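Local coordinates for Tb427.07.360- putative uncharacterized metacyclic invariant surface protein from Trypanosoma brucei (Trypanosoma brucei, PDB 5VTL) that is of unknown function but folds into an extended helical bundle that is probably displayed on the surface of metacyclic trypanosomes, at residues A71-A83 with A184-A198. Residues are numbered along the deposited sequence; the frame is centred on the assembly and turned at random.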
ATOM      1  N   ALA A  71      22.234 -17.222  12.478  1.00  7.14           N
ATOM      2  CA  ALA A  71      22.359 -15.829  12.071  1.00  5.13           C
ATOM      3  C   ALA A  71      21.201 -15.459  11.156  1.00  7.60           C
ATOM      4  O   ALA A  71      20.648 -14.368  11.250  1.00  5.52           O
ATOM      5  CB  ALA A  71      23.704 -15.605  11.361  1.00  9.04           C
ATOM      6  N   ALA A  72      20.857 -16.391  10.265  1.00  5.90           N
ATOM      7  CA  ALA A  72      19.732 -16.230   9.349  1.00  8.15           C
ATOM      8  C   ALA A  72      18.432 -16.128  10.134  1.00  6.73           C
ATOM      9  O   ALA A  72      17.625 -15.266   9.842  1.00  5.86           O
ATOM     10  CB  ALA A  72      19.681 -17.377   8.383  1.00  7.16           C
ATOM     11  N   LEU A  73      18.251 -16.982  11.148  1.00  7.27           N
ATOM     12  CA  LEU A  73      17.052 -16.903  12.009  1.00  6.09           C
ATOM     13  C   LEU A  73      16.950 -15.535  12.671  1.00  7.95           C
ATOM     14  O   LEU A  73      15.879 -14.914  12.701  1.00  7.63           O
ATOM     15  CB  LEU A  73      17.048 -17.991  13.096  1.00  8.12           C
ATOM     16  CG  LEU A  73      15.941 -17.912  14.175  1.00  5.92           C
ATOM     17  CD1 LEU A  73      14.539 -17.931  13.594  1.00  8.07           C
ATOM     18  CD2 LEU A  73      16.062 -19.062  15.131  1.00 11.50           C
ATOM     19  N   LYS A  74      18.068 -15.055  13.203  1.00  6.33           N
ATOM     20  CA  LYS A  74      18.079 -13.737  13.812  1.00  7.02           C
ATOM     21  C   LYS A  74      17.625 -12.685  12.791  1.00 10.02           C
ATOM     22  O   LYS A  74      16.820 -11.800  13.119  1.00  9.35           O
ATOM     23  CB  LYS A  74      19.461 -13.420  14.411  1.00  8.75           C
ATOM     24  CG  LYS A  74      19.520 -12.072  15.132  1.00 20.65           C
ATOM     25  CD  LYS A  74      20.866 -11.821  15.845  1.00 23.90           C
ATOM     26  CE  LYS A  74      21.920 -11.533  14.818  1.00 44.46           C
ATOM     27  NZ  LYS A  74      21.666 -10.309  13.972  1.00 41.06           N
ATOM     28  N   GLU A  75      18.105 -12.776  11.548  1.00  5.17           N
ATOM     29  CA  GLU A  75      17.688 -11.832  10.520  1.00  6.13           C
ATOM     30  C   GLU A  75      16.200 -11.926  10.181  1.00  7.88           C
ATOM     31  O   GLU A  75      15.539 -10.918   9.936  1.00  7.35           O
ATOM     32  CB  GLU A  75      18.505 -12.038   9.245  1.00 10.56           C
ATOM     33  CG  GLU A  75      19.768 -11.226   9.244  1.00 15.12           C
ATOM     34  CD  GLU A  75      20.569 -11.394   7.986  1.00 12.39           C
ATOM     35  OE1 GLU A  75      21.349 -10.483   7.650  1.00 11.59           O
ATOM     36  OE2 GLU A  75      20.434 -12.448   7.352  1.00 20.27           O
ATOM     37  N   ALA A  76      15.695 -13.146  10.091  1.00  7.29           N
ATOM     38  CA  ALA A  76      14.276 -13.375   9.819  1.00  6.44           C
ATOM     39  C   ALA A  76      13.400 -12.865  10.969  1.00  7.35           C
ATOM     40  O   ALA A  76      12.316 -12.314  10.751  1.00  6.61           O
ATOM     41  CB  ALA A  76      14.035 -14.848   9.583  1.00  9.56           C
ATOM     42  N   GLU A  77      13.868 -13.041  12.198  1.00  6.97           N
ATOM     43  CA  GLU A  77      13.129 -12.534  13.359  1.00  8.43           C
ATOM     44  C   GLU A  77      13.036 -11.013  13.287  1.00 10.68           C
ATOM     45  O   GLU A  77      11.962 -10.449  13.472  1.00  9.09           O
ATOM     46  CB  GLU A  77      13.785 -12.999  14.660  1.00  9.24           C
ATOM     47  CG  GLU A  77      13.580 -14.491  14.912  1.00 10.16           C
ATOM     48  CD  GLU A  77      14.263 -15.002  16.168  1.00 22.50           C
ATOM     49  OE1 GLU A  77      13.647 -15.830  16.878  1.00 25.35           O
ATOM     50  OE2 GLU A  77      15.409 -14.592  16.439  1.00 18.31           O
ATOM     51  N   SER A  78      14.140 -10.341  12.951  1.00  7.93           N
ATOM     52  CA  SER A  78      14.101  -8.896  12.811  1.00  7.00           C
ATOM     53  C   SER A  78      13.180  -8.447  11.679  1.00 10.69           C
ATOM     54  O   SER A  78      12.428  -7.477  11.837  1.00 11.15           O
ATOM     55  CB  SER A  78      15.501  -8.319  12.616  1.00 14.38           C
ATOM     56  OG  SER A  78      16.345  -8.672  13.698  1.00 17.27           O
ATOM     57  N   ALA A  79      13.215  -9.156  10.550  1.00  7.11           N
ATOM     58  CA  ALA A  79      12.367  -8.829   9.400  1.00  8.94           C
ATOM     59  C   ALA A  79      10.893  -9.050   9.710  1.00  9.00           C
ATOM     60  O   ALA A  79      10.035  -8.226   9.345  1.00  7.92           O
ATOM     61  CB  ALA A  79      12.781  -9.665   8.164  1.00  7.28           C
ATOM     62  N   GLU A  80      10.595 -10.146  10.403  1.00  6.72           N
ATOM     63  CA  GLU A  80       9.226 -10.394  10.880  1.00  7.86           C
ATOM     64  C   GLU A  80       8.697  -9.255  11.748  1.00  7.90           C
ATOM     65  O   GLU A  80       7.576  -8.763  11.568  1.00  8.13           O
ATOM     66  CB  GLU A  80       9.154 -11.702  11.658  1.00 11.82           C
ATOM     67  CG  GLU A  80       7.754 -12.005  12.215  1.00  8.01           C
ATOM     68  CD  GLU A  80       7.692 -13.295  12.990  1.00 10.17           C
ATOM     69  OE1 GLU A  80       6.575 -13.837  13.165  1.00  8.31           O
ATOM     70  OE2 GLU A  80       8.763 -13.793  13.414  1.00 10.80           O
ATOM     71  N   ASN A  81       9.491  -8.831  12.715  1.00  6.59           N
ATOM     72  CA  ASN A  81       9.074  -7.738  13.561  1.00  8.55           C
ATOM     73  C   ASN A  81       8.925  -6.442  12.778  1.00 10.83           C
ATOM     74  O   ASN A  81       7.982  -5.684  12.998  1.00 10.61           O
ATOM     75  CB  ASN A  81      10.027  -7.587  14.732  1.00 13.11           C
ATOM     76  CG  ASN A  81       9.851  -8.696  15.752  1.00 20.74           C
ATOM     77  OD1 ASN A  81       8.728  -9.148  16.002  1.00 24.54           O
ATOM     78  ND2 ASN A  81      10.959  -9.149  16.343  1.00 27.26           N
ATOM     79  N   ALA A  82       9.835  -6.200  11.835  1.00  8.57           N
ATOM     80  CA  ALA A  82       9.705  -5.053  10.939  1.00  7.11           C
ATOM     81  C   ALA A  82       8.385  -5.105  10.151  1.00 10.02           C
ATOM     82  O   ALA A  82       7.692  -4.089  10.021  1.00  8.60           O
ATOM     83  CB  ALA A  82      10.888  -4.993   9.996  1.00  7.27           C
ATOM     84  N   ALA A  83       8.019  -6.291   9.660  1.00  7.81           N
ATOM     85  CA  ALA A  83       6.747  -6.462   8.955  1.00  8.64           C
ATOM     86  C   ALA A  83       5.559  -6.120   9.864  1.00  9.68           C
ATOM     87  O   ALA A  83       4.605  -5.437   9.455  1.00 10.58           O
ATOM     88  CB  ALA A  83       6.602  -7.873   8.440  1.00  9.30           C
ATOM     89  N   ALA A 184       6.283  -3.174   4.623  1.00  6.63           N
ATOM     90  CA  ALA A 184       5.791  -4.511   4.931  1.00  7.48           C
ATOM     91  C   ALA A 184       6.252  -5.525   3.881  1.00  5.41           C
ATOM     92  O   ALA A 184       6.676  -6.633   4.217  1.00  8.02           O
ATOM     93  CB  ALA A 184       4.265  -4.503   5.020  1.00  8.78           C
ATOM     94  N   SER A 185       6.168  -5.139   2.615  1.00  6.04           N
ATOM     95  CA  SER A 185       6.575  -5.996   1.513  1.00  7.97           C
ATOM     96  C   SER A 185       8.082  -6.241   1.563  1.00  7.29           C
ATOM     97  O   SER A 185       8.567  -7.364   1.363  1.00  7.88           O
ATOM     98  CB  SER A 185       6.221  -5.330   0.186  1.00 14.08           C
ATOM     99  OG  SER A 185       6.716  -6.102  -0.887  1.00 16.50           O
ATOM    100  N   GLU A 186       8.836  -5.185   1.840  1.00  6.20           N
ATOM    101  CA  GLU A 186      10.297  -5.321   1.864  1.00  8.23           C
ATOM    102  C   GLU A 186      10.743  -6.240   3.012  1.00 10.14           C
ATOM    103  O   GLU A 186      11.668  -7.045   2.845  1.00  6.86           O
ATOM    104  CB  GLU A 186      10.965  -3.951   1.936  1.00  8.85           C
ATOM    105  CG  GLU A 186      10.891  -3.190   0.612  1.00  8.97           C
ATOM    106  CD  GLU A 186      11.219  -1.715   0.726  1.00 36.58           C
ATOM    107  OE1 GLU A 186      11.369  -1.210   1.864  1.00 30.50           O
ATOM    108  OE2 GLU A 186      11.302  -1.053  -0.340  1.00 29.05           O
ATOM    109  N   ALA A 187      10.071  -6.124   4.159  1.00  7.95           N
ATOM    110  CA  ALA A 187      10.331  -6.972   5.317  1.00  6.80           C
ATOM    111  C   ALA A 187      10.054  -8.436   5.005  1.00  6.18           C
ATOM    112  O   ALA A 187      10.809  -9.327   5.383  1.00  5.69           O
ATOM    113  CB  ALA A 187       9.491  -6.521   6.503  1.00 10.54           C
ATOM    114  N   ARG A 188       8.970  -8.693   4.300  1.00  6.59           N
ATOM    115  CA  ARG A 188       8.674 -10.046   3.884  1.00  8.24           C
ATOM    116  C   ARG A 188       9.752 -10.610   2.943  1.00  4.63           C
ATOM    117  O   ARG A 188      10.170 -11.749   3.073  1.00  6.66           O
ATOM    118  CB  ARG A 188       7.316 -10.086   3.190  1.00 10.04           C
ATOM    119  CG  ARG A 188       6.964 -11.481   2.616  1.00 13.05           C
ATOM    120  CD  ARG A 188       6.103 -11.374   1.373  1.00 26.99           C
ATOM    121  NE  ARG A 188       6.141 -12.611   0.592  1.00 30.51           N
ATOM    122  CZ  ARG A 188       6.769 -12.774  -0.573  1.00 22.78           C
ATOM    123  NH1 ARG A 188       6.719 -13.961  -1.168  1.00 34.69           N
ATOM    124  NH2 ARG A 188       7.430 -11.774  -1.158  1.00 26.71           N
ATOM    125  N   VAL A 189      10.189  -9.814   1.989  1.00  9.51           N
ATOM    126  CA  VAL A 189      11.259 -10.240   1.093  1.00 10.27           C
ATOM    127  C   VAL A 189      12.538 -10.554   1.888  1.00  9.33           C
ATOM    128  O   VAL A 189      13.208 -11.534   1.621  1.00  6.34           O
ATOM    129  CB  VAL A 189      11.567  -9.147   0.066  1.00 11.28           C
ATOM    130  CG1 VAL A 189      12.806  -9.500  -0.760  1.00 12.58           C
ATOM    131  CG2 VAL A 189      10.369  -8.934  -0.840  1.00 13.41           C
ATOM    132  N   ALA A 190      12.860  -9.703   2.857  1.00  5.05           N
ATOM    133  CA  ALA A 190      14.015  -9.898   3.733  1.00  7.30           C
ATOM    134  C   ALA A 190      13.899 -11.171   4.557  1.00  7.94           C
ATOM    135  O   ALA A 190      14.870 -11.902   4.698  1.00  7.46           O
ATOM    136  CB  ALA A 190      14.180  -8.685   4.666  1.00  8.42           C
ATOM    137  N   ALA A 191      12.715 -11.445   5.101  1.00  7.79           N
ATOM    138  CA  ALA A 191      12.482 -12.657   5.881  1.00  7.88           C
ATOM    139  C   ALA A 191      12.700 -13.895   5.016  1.00  8.76           C
ATOM    140  O   ALA A 191      13.319 -14.870   5.452  1.00  8.58           O
ATOM    141  CB  ALA A 191      11.072 -12.661   6.470  1.00  4.87           C
ATOM    142  N   ARG A 192      12.186 -13.855   3.794  1.00  6.60           N
ATOM    143  CA  ARG A 192      12.297 -15.003   2.897  1.00  6.05           C
ATOM    144  C   ARG A 192      13.755 -15.156   2.448  1.00  6.60           C
ATOM    145  O   ARG A 192      14.230 -16.272   2.236  1.00  7.27           O
ATOM    146  CB  ARG A 192      11.348 -14.847   1.705  1.00  9.31           C
ATOM    147  CG  ARG A 192       9.875 -15.058   2.033  1.00 10.06           C
ATOM    148  CD  ARG A 192       9.621 -16.527   2.281  1.00 20.84           C
ATOM    149  NE  ARG A 192       8.221 -16.878   2.516  1.00 22.16           N
ATOM    150  CZ  ARG A 192       7.830 -18.063   2.980  1.00 40.86           C
ATOM    151  NH1 ARG A 192       8.730 -19.015   3.264  1.00 23.32           N
ATOM    152  NH2 ARG A 192       6.543 -18.309   3.155  1.00 39.75           N
ATOM    153  N   ALA A 193      14.487 -14.051   2.322  1.00  5.84           N
ATOM    154  CA  ALA A 193      15.905 -14.142   1.953  1.00  6.47           C
ATOM    155  C   ALA A 193      16.715 -14.789   3.070  1.00  5.55           C
ATOM    156  O   ALA A 193      17.620 -15.602   2.802  1.00  9.36           O
ATOM    157  CB  ALA A 193      16.486 -12.778   1.599  1.00 10.71           C
ATOM    158  N   ALA A 194      16.382 -14.461   4.315  1.00  6.61           N
ATOM    159  CA  ALA A 194      16.988 -15.146   5.455  1.00  7.48           C
ATOM    160  C   ALA A 194      16.665 -16.633   5.464  1.00  6.38           C
ATOM    161  O   ALA A 194      17.517 -17.455   5.749  1.00  7.53           O
ATOM    162  CB  ALA A 194      16.533 -14.508   6.769  1.00  9.43           C
ATOM    163  N   GLU A 195      15.412 -16.983   5.197  1.00  5.66           N
ATOM    164  CA  GLU A 195      15.038 -18.386   5.199  1.00  6.07           C
ATOM    165  C   GLU A 195      15.776 -19.162   4.099  1.00  5.68           C
ATOM    166  O   GLU A 195      16.136 -20.325   4.284  1.00  5.46           O
ATOM    167  CB  GLU A 195      13.532 -18.534   5.038  1.00  6.53           C
ATOM    168  CG  GLU A 195      13.105 -19.998   4.926  1.00  9.48           C
ATOM    169  CD  GLU A 195      11.671 -20.157   4.467  1.00 28.31           C
ATOM    170  OE1 GLU A 195      11.206 -19.292   3.685  1.00 21.71           O
ATOM    171  OE2 GLU A 195      11.025 -21.158   4.871  1.00 23.52           O
ATOM    172  N   SER A 196      16.025 -18.522   2.966  1.00  6.56           N
ATOM    173  CA  SER A 196      16.786 -19.190   1.921  1.00  8.35           C
ATOM    174  C   SER A 196      18.218 -19.525   2.406  1.00 10.73           C
ATOM    175  O   SER A 196      18.720 -20.623   2.184  1.00  6.38           O
ATOM    176  CB  SER A 196      16.797 -18.340   0.665  1.00 14.21           C
ATOM    177  OG  SER A 196      17.607 -18.930  -0.334  1.00 33.12           O
ATOM    178  N   ASN A 197      18.866 -18.591   3.098  1.00  9.59           N
ATOM    179  CA  ASN A 197      20.185 -18.874   3.658  1.00  7.56           C
ATOM    180  C   ASN A 197      20.128 -19.928   4.747  1.00  7.96           C
ATOM    181  O   ASN A 197      21.001 -20.789   4.832  1.00  5.64           O
ATOM    182  CB  ASN A 197      20.813 -17.597   4.216  1.00  8.09           C
ATOM    183  CG  ASN A 197      21.369 -16.719   3.142  1.00 11.14           C
ATOM    184  OD1 ASN A 197      21.955 -17.209   2.167  1.00 12.41           O
ATOM    185  ND2 ASN A 197      21.193 -15.402   3.295  1.00 10.37           N
ATOM    186  N   ALA A 198      19.102 -19.861   5.594  1.00  8.98           N
ATOM    187  CA  ALA A 198      18.971 -20.828   6.666  1.00  6.87           C
ATOM    188  C   ALA A 198      18.815 -22.221   6.074  1.00  8.36           C
ATOM    189  O   ALA A 198      19.443 -23.160   6.521  1.00  5.71           O
ATOM    190  CB  ALA A 198      17.776 -20.497   7.596  1.00  5.87           C
TER
HETATM  191  O   HOH W   1      19.632 -13.309   4.732  1.00 21.29           O
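Ala-72 and Ala-79 of helix 63-102 interlock with Ala-187 and Ala-194 of helix 157-209, each methyl resting on the backbone of the facing helix. The CB of Ala-194 presses on the carbonyl of Ala-72 (CB to O 3.3 Å) and lies alongside the CB of Ala-76. Seven residues, or two turns, away, the CB of Ala-187 fits in the same way against the O of Ala-79, 3.4 Å away, and beside the CB of Ala-83. The fit is reciprocal: the CB of Ala-79 lies 3.4 Å from the O of Ala-187, and the CB of Ala-72 rests against both the O of Ala-194 (3.4 Å) and the CB of Ala-198. Because the buried side chains of the seam are all methyls, the antiparallel axes approach to 8.1 Å at an angle of 163°. At one margin a water donates to Glu-75 OE2 (2.9 Å) and accepts from Asn-197 ND2 (3.0 Å), while Asn-197 OD1 accepts a hydrogen bond from NH2 of Arg-68, earlier on helix 63-102. Helix 4-58 packs nearby, its Cys-45 touching Ala-76 and its Asp-37 forming salt bridges with Arg-188 and Arg-192. The tight alanine seam, of the kind seen in Alacoil-like antiparallel pairs, thus joins two long helices by apolar packing, with polar links at its margin, one through water and one direct.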